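Local coordinates for DNA-binding protein HU (Anabaena sp., PDB 1P71), which binds, bends and wraps DNA as a homodimeric bacterial histone-like protein, stabilising it against denaturation, and is essential for heterocyst differentiation, at a contact of chain A with DNA and the interface of chains A and B. Sequence-based numbering; all coordinates share one arbitrary frame. Chains: chain A/B, DNA-binding protein HU.

Contact 1 and contact 2 sit at opposite ends of the HU dimer, arm and body, about 44 Å apart between their C-alpha centres. Contact 1 lies on an arm of chain A, where strands 58-61 and 68-71 and the turn joining them meet the DNA. Contact 2 lies in the body, where helices 3-14 and 18-37 of the two chains pack together. They share no residue or secondary-structure element, only chain A, a worked example of divided labour. Because contact 2 joins the chains, it brings two arms into one assembly, so that the DNA can be held at two places and bent between them.

Contact 1: a contact of chain A with DNA. Residues chain A 59-63, 69, 71. With nucleotides of chain C; nucleotides of chain D.
The beta-ribbon arm of the HU family ends in an Arg-Asn-Pro tip that enters the minor groove, and here its A:Arg61 is gripped at both backbone polar atoms. The amide N donates to O2 of DT15 of chain D, on the sugar edge of a paired base, at 3.0 Å. Its carbonyl O accepts from N3 of DT5 of chain C at 2.7 Å; the bond is nearly straight at the hydrogen (171°), although the donor stands above the carbonyl plane. DT5 is unpaired, so the protein occupies a Watson-Crick position that a partner base would use.

The A:Arg61 side chain leaves with CG anti to the backbone N (chi1 -163°). CB, CG and CD pass alongside O2 of DT5, CB at 3.3 Å, and CD also reaches the sugar of DA6 of chain C. The chain then bends at chi3 (-77°), turning the guanidinium along DA6. NE lies beside the DA6 sugar, 3.7 Å from O4', and shares water 1 with DA6 N3, while NH2 meets water 2, in the plane at the guanidinium edge, which also reaches DA6 O3'; the two waters are linked to each other.

A:Pro63, the conserved intercalating proline of the arm, wedges its ring between two thymines where the DNA is kinked. CB sits over the face of DT5, 3.6 Å from the ring centroid, as a CH-pi contact. CG lies on the other side, 3.5 Å from C2 of DT16 of chain D and near its O2. A:Met69 lays SD and CE against O3' of DT15, CE also nearing the DT16 phosphate. The CG1-CD1 branch of A:Ile71 lies beside the DT15 sugar, CD1 3.6 Å from O4'.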
ATOM      1  N   GLU A  59      13.726 -23.238  -2.764  1.00 29.06           N
ATOM      2  CA  GLU A  59      13.825 -24.064  -3.941  1.00 29.56           C
ATOM      3  C   GLU A  59      12.581 -23.864  -4.798  1.00 29.31           C
ATOM      4  O   GLU A  59      11.472 -23.707  -4.288  1.00 29.75           O
ATOM      5  CB  GLU A  59      13.989 -25.521  -3.537  1.00 30.40           C
ATOM      6  N   GLY A  60      12.796 -23.760  -6.100  1.00 28.95           N
ATOM      7  CA  GLY A  60      11.714 -23.826  -7.053  1.00 27.83           C
ATOM      8  C   GLY A  60      11.995 -24.974  -7.995  1.00 27.68           C
ATOM      9  O   GLY A  60      12.870 -25.814  -7.752  1.00 27.47           O
ATOM     10  N   ARG A  61      11.255 -25.001  -9.091  1.00 27.51           N
ATOM     11  CA  ARG A  61      11.414 -26.026 -10.108  1.00 26.69           C
ATOM     12  C   ARG A  61      11.139 -25.395 -11.459  1.00 27.09           C
ATOM     13  O   ARG A  61      10.182 -24.629 -11.606  1.00 26.76           O
ATOM     14  CB  ARG A  61      10.432 -27.156  -9.859  1.00 26.11           C
ATOM     15  CG  ARG A  61      10.748 -28.442 -10.582  1.00 24.49           C
ATOM     16  CD  ARG A  61       9.751 -29.532 -10.313  1.00 22.77           C
ATOM     17  NE  ARG A  61       9.971 -30.133  -9.000  1.00 21.77           N
ATOM     18  CZ  ARG A  61      10.910 -31.027  -8.741  1.00 22.16           C
ATOM     19  NH1 ARG A  61      11.726 -31.443  -9.710  1.00 21.49           N
ATOM     20  NH2 ARG A  61      11.025 -31.528  -7.514  1.00 21.75           N
ATOM     21  N   ASN A  62      11.998 -25.723 -12.424  1.00 26.71           N
ATOM     22  CA  ASN A  62      11.873 -25.308 -13.818  1.00 26.65           C
ATOM     23  C   ASN A  62      10.720 -26.070 -14.513  1.00 26.66           C
ATOM     24  O   ASN A  62      10.778 -27.289 -14.605  1.00 27.15           O
ATOM     25  CB  ASN A  62      13.218 -25.586 -14.510  1.00 26.27           C
ATOM     26  CG  ASN A  62      13.402 -24.817 -15.810  1.00 26.54           C
ATOM     27  OD1 ASN A  62      12.617 -24.947 -16.754  1.00 27.04           O
ATOM     28  ND2 ASN A  62      14.473 -24.042 -15.877  1.00 26.39           N
ATOM     29  N   PRO A  63       9.683 -25.375 -15.000  1.00 26.66           N
ATOM     30  CA  PRO A  63       8.497 -26.054 -15.548  1.00 27.04           C
ATOM     31  C   PRO A  63       8.764 -26.731 -16.880  1.00 28.03           C
ATOM     32  O   PRO A  63       8.023 -27.654 -17.265  1.00 27.91           O
ATOM     33  CB  PRO A  63       7.467 -24.932 -15.725  1.00 26.09           C
ATOM     34  CG  PRO A  63       8.189 -23.689 -15.595  1.00 25.76           C
ATOM     35  CD  PRO A  63       9.560 -23.910 -15.067  1.00 26.31           C
ATOM     36  N   MET A  69      15.642 -26.127  -8.655  1.00 30.27           N
ATOM     37  CA  MET A  69      16.473 -24.935  -8.718  1.00 32.07           C
ATOM     38  C   MET A  69      16.367 -24.133  -7.428  1.00 31.92           C
ATOM     39  O   MET A  69      15.470 -24.363  -6.636  1.00 32.18           O
ATOM     40  CB  MET A  69      16.018 -24.073  -9.881  1.00 32.32           C
ATOM     41  CG  MET A  69      14.731 -23.350  -9.573  1.00 35.08           C
ATOM     42  SD  MET A  69      14.186 -22.730 -11.053  1.00 42.90           S
ATOM     43  CE  MET A  69      15.315 -21.244 -11.123  1.00 40.27           C
ATOM     44  N   ILE A  71      15.813 -20.384  -5.837  1.00 29.54           N
ATOM     45  CA  ILE A  71      15.473 -18.965  -5.889  1.00 29.14           C
ATOM     46  C   ILE A  71      16.285 -18.238  -4.808  1.00 28.63           C
ATOM     47  O   ILE A  71      16.120 -18.505  -3.620  1.00 28.41           O
ATOM     48  CB  ILE A  71      13.937 -18.773  -5.729  1.00 28.92           C
ATOM     49  CG1 ILE A  71      13.191 -19.679  -6.726  1.00 28.92           C
ATOM     50  CG2 ILE A  71      13.540 -17.344  -6.004  1.00 29.79           C
ATOM     51  CD1 ILE A  71      11.711 -19.948  -6.373  1.00 27.34           C
TER
ATOM     52  P    DT C   5       0.866 -26.925 -14.367  1.00 38.98           P
ATOM     53  OP1  DT C   5       0.245 -28.253 -14.585  1.00 40.36           O
ATOM     54  OP2  DT C   5       0.636 -26.171 -13.104  1.00 35.61           O
ATOM     55  O5'  DT C   5       2.456 -27.025 -14.516  1.00 35.75           O
ATOM     56  C5'  DT C   5       3.121 -27.891 -15.400  1.00 33.26           C
ATOM     57  C4'  DT C   5       4.119 -28.646 -14.541  1.00 31.78           C
ATOM     58  O4'  DT C   5       5.180 -27.807 -14.020  1.00 29.55           O
ATOM     59  C3'  DT C   5       3.516 -29.280 -13.310  1.00 31.39           C
ATOM     60  O3'  DT C   5       4.063 -30.593 -13.277  1.00 32.23           O
ATOM     61  C2'  DT C   5       3.867 -28.310 -12.161  1.00 28.42           C
ATOM     62  C1'  DT C   5       5.256 -27.857 -12.585  1.00 27.13           C
ATOM     63  N1   DT C   5       5.777 -26.486 -12.374  1.00 26.51           N
ATOM     64  C2   DT C   5       7.119 -26.307 -12.092  1.00 26.04           C
ATOM     65  O2   DT C   5       7.869 -27.236 -11.883  1.00 24.92           O
ATOM     66  N3   DT C   5       7.536 -24.991 -12.013  1.00 26.32           N
ATOM     67  C4   DT C   5       6.745 -23.877 -12.244  1.00 26.57           C
ATOM     68  O4   DT C   5       7.200 -22.753 -12.176  1.00 27.57           O
ATOM     69  C5   DT C   5       5.360 -24.131 -12.574  1.00 25.53           C
ATOM     70  C7   DT C   5       4.393 -23.020 -12.845  1.00 26.18           C
ATOM     71  C6   DT C   5       4.954 -25.401 -12.644  1.00 26.29           C
ATOM     72  P    DA C   6       3.716 -31.591 -12.077  1.00 35.07           P
ATOM     73  OP1  DA C   6       4.081 -32.921 -12.605  1.00 35.28           O
ATOM     74  OP2  DA C   6       2.419 -31.286 -11.410  1.00 32.33           O
ATOM     75  O5'  DA C   6       4.824 -31.118 -11.027  1.00 32.39           O
ATOM     76  C5'  DA C   6       5.601 -32.068 -10.392  1.00 30.35           C
ATOM     77  C4'  DA C   6       6.310 -31.415  -9.236  1.00 27.44           C
ATOM     78  O4'  DA C   6       6.238 -29.967  -9.270  1.00 27.68           O
ATOM     79  C3'  DA C   6       5.643 -31.831  -7.957  1.00 24.36           C
ATOM     80  O3'  DA C   6       6.654 -32.188  -7.069  1.00 25.71           O
ATOM     81  C2'  DA C   6       4.874 -30.609  -7.502  1.00 24.07           C
ATOM     82  C1'  DA C   6       5.766 -29.504  -8.016  1.00 24.51           C
ATOM     83  N9   DA C   6       5.078 -28.262  -8.335  1.00 24.64           N
ATOM     84  C8   DA C   6       3.777 -28.112  -8.723  1.00 23.99           C
ATOM     85  N7   DA C   6       3.454 -26.873  -8.976  1.00 24.52           N
ATOM     86  C5   DA C   6       4.618 -26.177  -8.719  1.00 22.15           C
ATOM     87  C6   DA C   6       4.916 -24.824  -8.795  1.00 21.92           C
ATOM     88  N6   DA C   6       3.997 -23.942  -9.179  1.00 21.74           N
ATOM     89  N1   DA C   6       6.167 -24.438  -8.479  1.00 21.63           N
ATOM     90  C2   DA C   6       7.087 -25.348  -8.119  1.00 20.91           C
ATOM     91  N3   DA C   6       6.905 -26.669  -8.005  1.00 22.13           N
ATOM     92  C4   DA C   6       5.643 -27.011  -8.336  1.00 22.67           C
ATOM     93  P    DA C   9       9.402 -29.088  -1.353  1.00 36.53           P
ATOM     94  OP1  DA C   9      10.756 -29.418  -1.860  1.00 39.36           O
ATOM     95  OP2  DA C   9       8.705 -29.884  -0.320  1.00 35.04           O
ATOM     96  O5'  DA C   9       9.421 -27.564  -0.847  1.00 36.55           O
ATOM     97  C5'  DA C   9      10.079 -26.570  -1.658  1.00 36.61           C
ATOM     98  C4'  DA C   9      10.145 -25.242  -0.922  1.00 34.15           C
ATOM     99  O4'  DA C   9       9.087 -24.366  -1.385  1.00 31.30           O
ATOM    100  C3'  DA C   9       9.946 -25.313   0.585  1.00 34.77           C
ATOM    101  O3'  DA C   9      10.554 -24.141   1.137  1.00 35.88           O
ATOM    102  C2'  DA C   9       8.417 -25.290   0.692  1.00 31.73           C
ATOM    103  C1'  DA C   9       8.126 -24.209  -0.344  1.00 30.74           C
ATOM    104  N9   DA C   9       6.751 -24.116  -0.869  1.00 27.46           N
ATOM    105  C8   DA C   9       5.714 -25.003  -0.758  1.00 25.71           C
ATOM    106  N7   DA C   9       4.604 -24.605  -1.335  1.00 23.91           N
ATOM    107  C5   DA C   9       4.936 -23.368  -1.853  1.00 24.58           C
ATOM    108  C6   DA C   9       4.206 -22.417  -2.562  1.00 24.56           C
ATOM    109  N6   DA C   9       2.928 -22.576  -2.929  1.00 26.90           N
ATOM    110  N1   DA C   9       4.824 -21.289  -2.912  1.00 24.77           N
ATOM    111  C2   DA C   9       6.110 -21.112  -2.589  1.00 26.86           C
ATOM    112  N3   DA C   9       6.913 -21.939  -1.917  1.00 26.45           N
ATOM    113  C4   DA C   9       6.256 -23.059  -1.583  1.00 25.69           C
TER
ATOM    114  P    DG D  14       6.728 -12.556  -7.071  1.00 36.00           P
ATOM    115  OP1  DG D  14       7.719 -11.454  -6.996  1.00 36.10           O
ATOM    116  OP2  DG D  14       5.665 -12.445  -8.098  1.00 37.42           O
ATOM    117  O5'  DG D  14       7.517 -13.923  -7.327  1.00 35.93           O
ATOM    118  C5'  DG D  14       8.402 -14.440  -6.329  1.00 34.23           C
ATOM    119  C4'  DG D  14       9.116 -15.694  -6.800  1.00 31.52           C
ATOM    120  O4'  DG D  14       8.359 -16.818  -6.342  1.00 32.40           O
ATOM    121  C3'  DG D  14       9.203 -15.820  -8.306  1.00 31.34           C
ATOM    122  O3'  DG D  14      10.568 -15.824  -8.661  1.00 31.14           O
ATOM    123  C2'  DG D  14       8.524 -17.129  -8.660  1.00 30.07           C
ATOM    124  C1'  DG D  14       8.282 -17.814  -7.338  1.00 31.05           C
ATOM    125  N9   DG D  14       6.967 -18.459  -7.297  1.00 28.83           N
ATOM    126  C8   DG D  14       5.764 -17.965  -7.774  1.00 27.86           C
ATOM    127  N7   DG D  14       4.752 -18.784  -7.593  1.00 27.72           N
ATOM    128  C5   DG D  14       5.334 -19.899  -6.967  1.00 25.66           C
ATOM    129  C6   DG D  14       4.762 -21.123  -6.539  1.00 24.46           C
ATOM    130  O6   DG D  14       3.580 -21.495  -6.623  1.00 26.43           O
ATOM    131  N1   DG D  14       5.700 -21.962  -5.955  1.00 22.08           N
ATOM    132  C2   DG D  14       7.037 -21.686  -5.822  1.00 22.34           C
ATOM    133  N2   DG D  14       7.789 -22.617  -5.225  1.00 20.89           N
ATOM    134  N3   DG D  14       7.591 -20.551  -6.223  1.00 24.59           N
ATOM    135  C4   DG D  14       6.690 -19.706  -6.778  1.00 25.30           C
ATOM    136  P    DT D  15      10.971 -15.686 -10.181  1.00 31.95           P
ATOM    137  OP1  DT D  15      12.306 -15.064 -10.232  1.00 32.35           O
ATOM    138  OP2  DT D  15       9.822 -15.198 -10.966  1.00 31.55           O
ATOM    139  O5'  DT D  15      11.189 -17.197 -10.603  1.00 32.47           O
ATOM    140  C5'  DT D  15      12.408 -17.883 -10.316  1.00 28.09           C
ATOM    141  C4'  DT D  15      12.113 -19.341 -10.581  1.00 25.42           C
ATOM    142  O4'  DT D  15      10.949 -19.710  -9.833  1.00 23.45           O
ATOM    143  C3'  DT D  15      11.718 -19.676 -12.001  1.00 24.35           C
ATOM    144  O3'  DT D  15      12.898 -19.970 -12.694  1.00 27.25           O
ATOM    145  C2'  DT D  15      10.922 -20.963 -11.834  1.00 24.93           C
ATOM    146  C1'  DT D  15      10.489 -20.918 -10.362  1.00 23.97           C
ATOM    147  N1   DT D  15       9.031 -20.975 -10.188  1.00 23.63           N
ATOM    148  C2   DT D  15       8.511 -22.015  -9.458  1.00 22.21           C
ATOM    149  O2   DT D  15       9.183 -22.871  -8.911  1.00 21.48           O
ATOM    150  N3   DT D  15       7.150 -22.003  -9.360  1.00 21.27           N
ATOM    151  C4   DT D  15       6.274 -21.097  -9.900  1.00 21.66           C
ATOM    152  O4   DT D  15       5.072 -21.215  -9.732  1.00 21.77           O
ATOM    153  C5   DT D  15       6.875 -20.038 -10.662  1.00 21.59           C
ATOM    154  C7   DT D  15       6.025 -18.990 -11.304  1.00 22.83           C
ATOM    155  C6   DT D  15       8.212 -20.022 -10.772  1.00 23.05           C
ATOM    156  P    DT D  16      13.406 -19.181 -13.973  1.00 30.72           P
ATOM    157  OP1  DT D  16      14.842 -19.514 -14.081  1.00 30.48           O
ATOM    158  OP2  DT D  16      12.895 -17.801 -13.949  1.00 28.69           O
ATOM    159  O5'  DT D  16      12.633 -19.916 -15.147  1.00 30.55           O
ATOM    160  C5'  DT D  16      13.029 -21.190 -15.576  1.00 28.42           C
ATOM    161  C4'  DT D  16      12.296 -21.423 -16.869  1.00 28.25           C
ATOM    162  O4'  DT D  16      10.886 -21.379 -16.576  1.00 28.38           O
ATOM    163  C3'  DT D  16      12.523 -20.360 -17.917  1.00 28.72           C
ATOM    164  O3'  DT D  16      12.740 -21.073 -19.129  1.00 32.37           O
ATOM    165  C2'  DT D  16      11.228 -19.534 -17.906  1.00 27.24           C
ATOM    166  C1'  DT D  16      10.194 -20.581 -17.488  1.00 26.90           C
ATOM    167  N1   DT D  16       9.008 -20.072 -16.735  1.00 26.45           N
ATOM    168  C2   DT D  16       7.744 -20.557 -16.992  1.00 26.28           C
ATOM    169  O2   DT D  16       7.508 -21.408 -17.834  1.00 26.61           O
ATOM    170  N3   DT D  16       6.751 -19.993 -16.222  1.00 26.49           N
ATOM    171  C4   DT D  16       6.901 -19.020 -15.240  1.00 27.72           C
ATOM    172  O4   DT D  16       5.957 -18.579 -14.601  1.00 28.94           O
ATOM    173  C5   DT D  16       8.249 -18.557 -15.013  1.00 26.97           C
ATOM    174  C7   DT D  16       8.565 -17.509 -13.994  1.00 24.13           C
ATOM    175  C6   DT D  16       9.211 -19.102 -15.764  1.00 27.49           C
TER
HETATM  176  O   HOH W   1       8.820 -28.433  -6.920  1.00 37.20           O
HETATM  177  O   HOH W   2       8.937 -30.778  -5.433  1.00 41.38           O

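Contact 2: the interface of chains A and B. Residues chain A 10, 14, 16, 21, 23-25, 28; chain B 10, 14, 16, 21, 23-25, 27-28.
Apolar packing alone carries this part of the HU homodimer interface, in which helices 3-14 and 18-37 of each chain interlock with those of the other around a two-fold axis. No polar bond crosses between the chains in this patch.

Side chain against side chain forms the centre. A:Val24 and B:Val24 cross obliquely, flank against flank, with their CG1 methyls 3.6 Å apart. Each CG1 is anti to its backbone N (chi1 175° in chain A), which points that branch at the symmetry mate and leaves A:Val24 CG2 facing B:Ala14 and B:Val16, and B:Val24 CG2 facing A:Val16. The fit is tight in places: A:Val24 CG1 is 3.3 Å from B:Val10 CG1, and A:Val16 CG2, in the crowded position between N and carbonyl carbon, is 3.4 Å from B:Val24 CG2. The side chain of A:Val10 crosses that of B:Val24 at about a right angle, and its CG1 also touches B:Ala27 CB.

Methyl groups against helix backbone make the second kind of contact. A:Val10, with CG1 anti to the backbone N (chi1 172°), divides its branches: CG1 lies 3.5 Å from the carbonyl O of B:Val24, whereas CG2 rests 3.5 Å from CA of B:Ala28. An alanine here would probably loosen the seat of helix 18-37 of chain B, because both methyls that touch B:Val24, B:Ala27 and B:Ala28 would be gone. The CB of A:Ala14 lies 3.3 Å from the carbonyl O of B:Ala23, and small residues here are likely to let the helices come close together.

Leucine adds a flank, A:Leu25 CD1 lying 4.0 Å from B:Ala28 CB. Together the interlocked helices hold the two chains as the dimer that carries the DNA-binding arms.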
ATOM      1  N   VAL A  10      -8.708  14.451  -5.358  1.00 32.95           N
ATOM      2  CA  VAL A  10      -7.899  15.086  -4.314  1.00 32.83           C
ATOM      3  C   VAL A  10      -7.922  16.612  -4.442  1.00 33.22           C
ATOM      4  O   VAL A  10      -8.220  17.333  -3.476  1.00 33.24           O
ATOM      5  CB  VAL A  10      -6.448  14.563  -4.339  1.00 32.70           C
ATOM      6  CG1 VAL A  10      -5.573  15.360  -3.397  1.00 31.97           C
ATOM      7  CG2 VAL A  10      -6.418  13.087  -3.964  1.00 32.30           C
ATOM      8  N   ALA A  14      -9.126  18.671  -1.291  1.00 36.32           N
ATOM      9  CA  ALA A  14      -8.135  19.485  -0.572  1.00 36.25           C
ATOM     10  C   ALA A  14      -8.092  20.941  -1.032  1.00 36.19           C
ATOM     11  O   ALA A  14      -7.380  21.767  -0.442  1.00 36.40           O
ATOM     12  CB  ALA A  14      -6.749  18.852  -0.702  1.00 35.98           C
ATOM     13  N   VAL A  16      -6.765  22.082  -3.833  1.00 34.78           N
ATOM     14  CA  VAL A  16      -5.548  22.464  -4.569  1.00 34.56           C
ATOM     15  C   VAL A  16      -5.662  22.139  -6.070  1.00 34.49           C
ATOM     16  O   VAL A  16      -6.522  21.239  -6.485  1.00 35.32           O
ATOM     17  CB  VAL A  16      -4.296  21.803  -3.979  1.00 34.57           C
ATOM     18  CG1 VAL A  16      -4.225  22.059  -2.467  1.00 34.85           C
ATOM     19  CG2 VAL A  16      -4.269  20.316  -4.310  1.00 33.89           C
ATOM     20  N   ALA A  21      -2.078  18.749  -6.710  1.00 31.88           N
ATOM     21  CA  ALA A  21      -2.425  17.449  -6.173  1.00 31.37           C
ATOM     22  C   ALA A  21      -1.496  16.456  -6.839  1.00 30.70           C
ATOM     23  O   ALA A  21      -0.863  15.618  -6.151  1.00 30.26           O
ATOM     24  CB  ALA A  21      -3.847  17.087  -6.478  1.00 31.17           C
ATOM     25  N   ALA A  23       1.468  17.094  -8.216  1.00 30.18           N
ATOM     26  CA  ALA A  23       2.805  17.400  -7.718  1.00 30.19           C
ATOM     27  C   ALA A  23       3.052  16.763  -6.346  1.00 30.49           C
ATOM     28  O   ALA A  23       4.029  16.023  -6.150  1.00 30.70           O
ATOM     29  CB  ALA A  23       3.012  18.919  -7.663  1.00 30.24           C
ATOM     30  N   VAL A  24       2.150  17.036  -5.402  1.00 30.85           N
ATOM     31  CA  VAL A  24       2.302  16.528  -4.043  1.00 31.16           C
ATOM     32  C   VAL A  24       2.138  14.995  -3.995  1.00 31.08           C
ATOM     33  O   VAL A  24       2.886  14.300  -3.302  1.00 30.41           O
ATOM     34  CB  VAL A  24       1.323  17.239  -3.060  1.00 31.16           C
ATOM     35  CG1 VAL A  24       1.396  16.619  -1.658  1.00 32.51           C
ATOM     36  CG2 VAL A  24       1.600  18.736  -3.002  1.00 31.29           C
ATOM     37  N   LEU A  25       1.188  14.462  -4.752  1.00 31.30           N
ATOM     38  CA  LEU A  25       1.012  13.010  -4.773  1.00 32.05           C
ATOM     39  C   LEU A  25       2.243  12.282  -5.352  1.00 32.12           C
ATOM     40  O   LEU A  25       2.693  11.292  -4.780  1.00 32.33           O
ATOM     41  CB  LEU A  25      -0.286  12.598  -5.484  1.00 32.19           C
ATOM     42  CG  LEU A  25      -0.525  11.091  -5.606  1.00 33.83           C
ATOM     43  CD1 LEU A  25      -0.926  10.446  -4.244  1.00 32.71           C
ATOM     44  CD2 LEU A  25      -1.534  10.761  -6.714  1.00 34.17           C
ATOM     45  N   ALA A  28       5.006  12.181  -2.929  1.00 31.37           N
ATOM     46  CA  ALA A  28       4.660  11.316  -1.790  1.00 30.76           C
ATOM     47  C   ALA A  28       4.969   9.855  -2.090  1.00 30.53           C
ATOM     48  O   ALA A  28       5.613   9.171  -1.286  1.00 30.82           O
ATOM     49  CB  ALA A  28       3.187  11.499  -1.404  1.00 30.40           C
TER
ATOM     50  N   VAL B  10       7.422  16.051   1.507  1.00 32.66           N
ATOM     51  CA  VAL B  10       6.686  16.308   0.268  1.00 32.79           C
ATOM     52  C   VAL B  10       6.308  17.785   0.047  1.00 32.56           C
ATOM     53  O   VAL B  10       6.138  18.222  -1.102  1.00 32.61           O
ATOM     54  CB  VAL B  10       5.439  15.424   0.183  1.00 32.52           C
ATOM     55  CG1 VAL B  10       4.552  15.846  -0.970  1.00 33.23           C
ATOM     56  CG2 VAL B  10       5.842  13.970   0.014  1.00 33.31           C
ATOM     57  N   ALA B  14       7.724  19.453  -3.692  1.00 33.61           N
ATOM     58  CA  ALA B  14       6.692  20.021  -4.577  1.00 33.27           C
ATOM     59  C   ALA B  14       6.659  21.561  -4.537  1.00 33.68           C
ATOM     60  O   ALA B  14       6.048  22.233  -5.423  1.00 33.54           O
ATOM     61  CB  ALA B  14       5.293  19.409  -4.267  1.00 33.05           C
ATOM     62  N   VAL B  16       5.303  23.454  -1.881  1.00 34.84           N
ATOM     63  CA  VAL B  16       4.096  24.009  -1.262  1.00 35.12           C
ATOM     64  C   VAL B  16       4.403  24.345   0.229  1.00 34.93           C
ATOM     65  O   VAL B  16       5.641  24.270   0.709  1.00 35.42           O
ATOM     66  CB  VAL B  16       2.857  22.990  -1.415  1.00 34.65           C
ATOM     67  CG1 VAL B  16       2.484  22.794  -2.895  1.00 34.85           C
ATOM     68  CG2 VAL B  16       3.104  21.623  -0.707  1.00 35.82           C
ATOM     69  N   ALA B  21       0.546  19.936   1.568  1.00 29.36           N
ATOM     70  CA  ALA B  21       1.047  18.586   1.460  1.00 29.46           C
ATOM     71  C   ALA B  21       0.099  17.698   2.267  1.00 29.53           C
ATOM     72  O   ALA B  21      -0.459  16.728   1.727  1.00 28.82           O
ATOM     73  CB  ALA B  21       2.472  18.497   1.992  1.00 29.18           C
ATOM     74  N   ALA B  23      -3.062  18.206   3.516  1.00 30.37           N
ATOM     75  CA  ALA B  23      -4.439  18.171   3.018  1.00 30.49           C
ATOM     76  C   ALA B  23      -4.565  17.368   1.722  1.00 30.46           C
ATOM     77  O   ALA B  23      -5.570  16.681   1.504  1.00 30.36           O
ATOM     78  CB  ALA B  23      -4.989  19.609   2.839  1.00 30.35           C
ATOM     79  N   VAL B  24      -3.538  17.446   0.872  1.00 30.89           N
ATOM     80  CA  VAL B  24      -3.465  16.602  -0.326  1.00 30.59           C
ATOM     81  C   VAL B  24      -3.265  15.137   0.053  1.00 30.66           C
ATOM     82  O   VAL B  24      -3.988  14.274  -0.445  1.00 30.42           O
ATOM     83  CB  VAL B  24      -2.361  17.064  -1.314  1.00 30.85           C
ATOM     84  CG1 VAL B  24      -2.040  15.973  -2.357  1.00 30.32           C
ATOM     85  CG2 VAL B  24      -2.760  18.348  -2.001  1.00 29.97           C
ATOM     86  N   LEU B  25      -2.292  14.853   0.924  1.00 30.65           N
ATOM     87  CA  LEU B  25      -2.018  13.470   1.323  1.00 30.99           C
ATOM     88  C   LEU B  25      -3.240  12.839   1.985  1.00 30.97           C
ATOM     89  O   LEU B  25      -3.672  11.757   1.579  1.00 31.10           O
ATOM     90  CB  LEU B  25      -0.772  13.345   2.210  1.00 31.29           C
ATOM     91  CG  LEU B  25      -0.403  11.906   2.625  1.00 32.89           C
ATOM     92  CD1 LEU B  25      -0.209  10.980   1.412  1.00 33.84           C
ATOM     93  CD2 LEU B  25       0.827  11.866   3.542  1.00 33.37           C
ATOM     94  N   ALA B  27      -6.361  13.639   1.755  1.00 30.62           N
ATOM     95  CA  ALA B  27      -7.423  13.460   0.781  1.00 30.37           C
ATOM     96  C   ALA B  27      -7.149  12.214  -0.046  1.00 29.98           C
ATOM     97  O   ALA B  27      -8.026  11.386  -0.242  1.00 29.58           O
ATOM     98  CB  ALA B  27      -7.565  14.684  -0.099  1.00 30.07           C
ATOM     99  N   ALA B  28      -5.914  12.076  -0.504  1.00 29.72           N
ATOM    100  CA  ALA B  28      -5.520  10.948  -1.329  1.00 29.51           C
ATOM    101  C   ALA B  28      -5.735   9.590  -0.649  1.00 29.37           C
ATOM    102  O   ALA B  28      -6.227   8.656  -1.286  1.00 29.24           O
ATOM    103  CB  ALA B  28      -4.062  11.128  -1.792  1.00 29.58           C
TER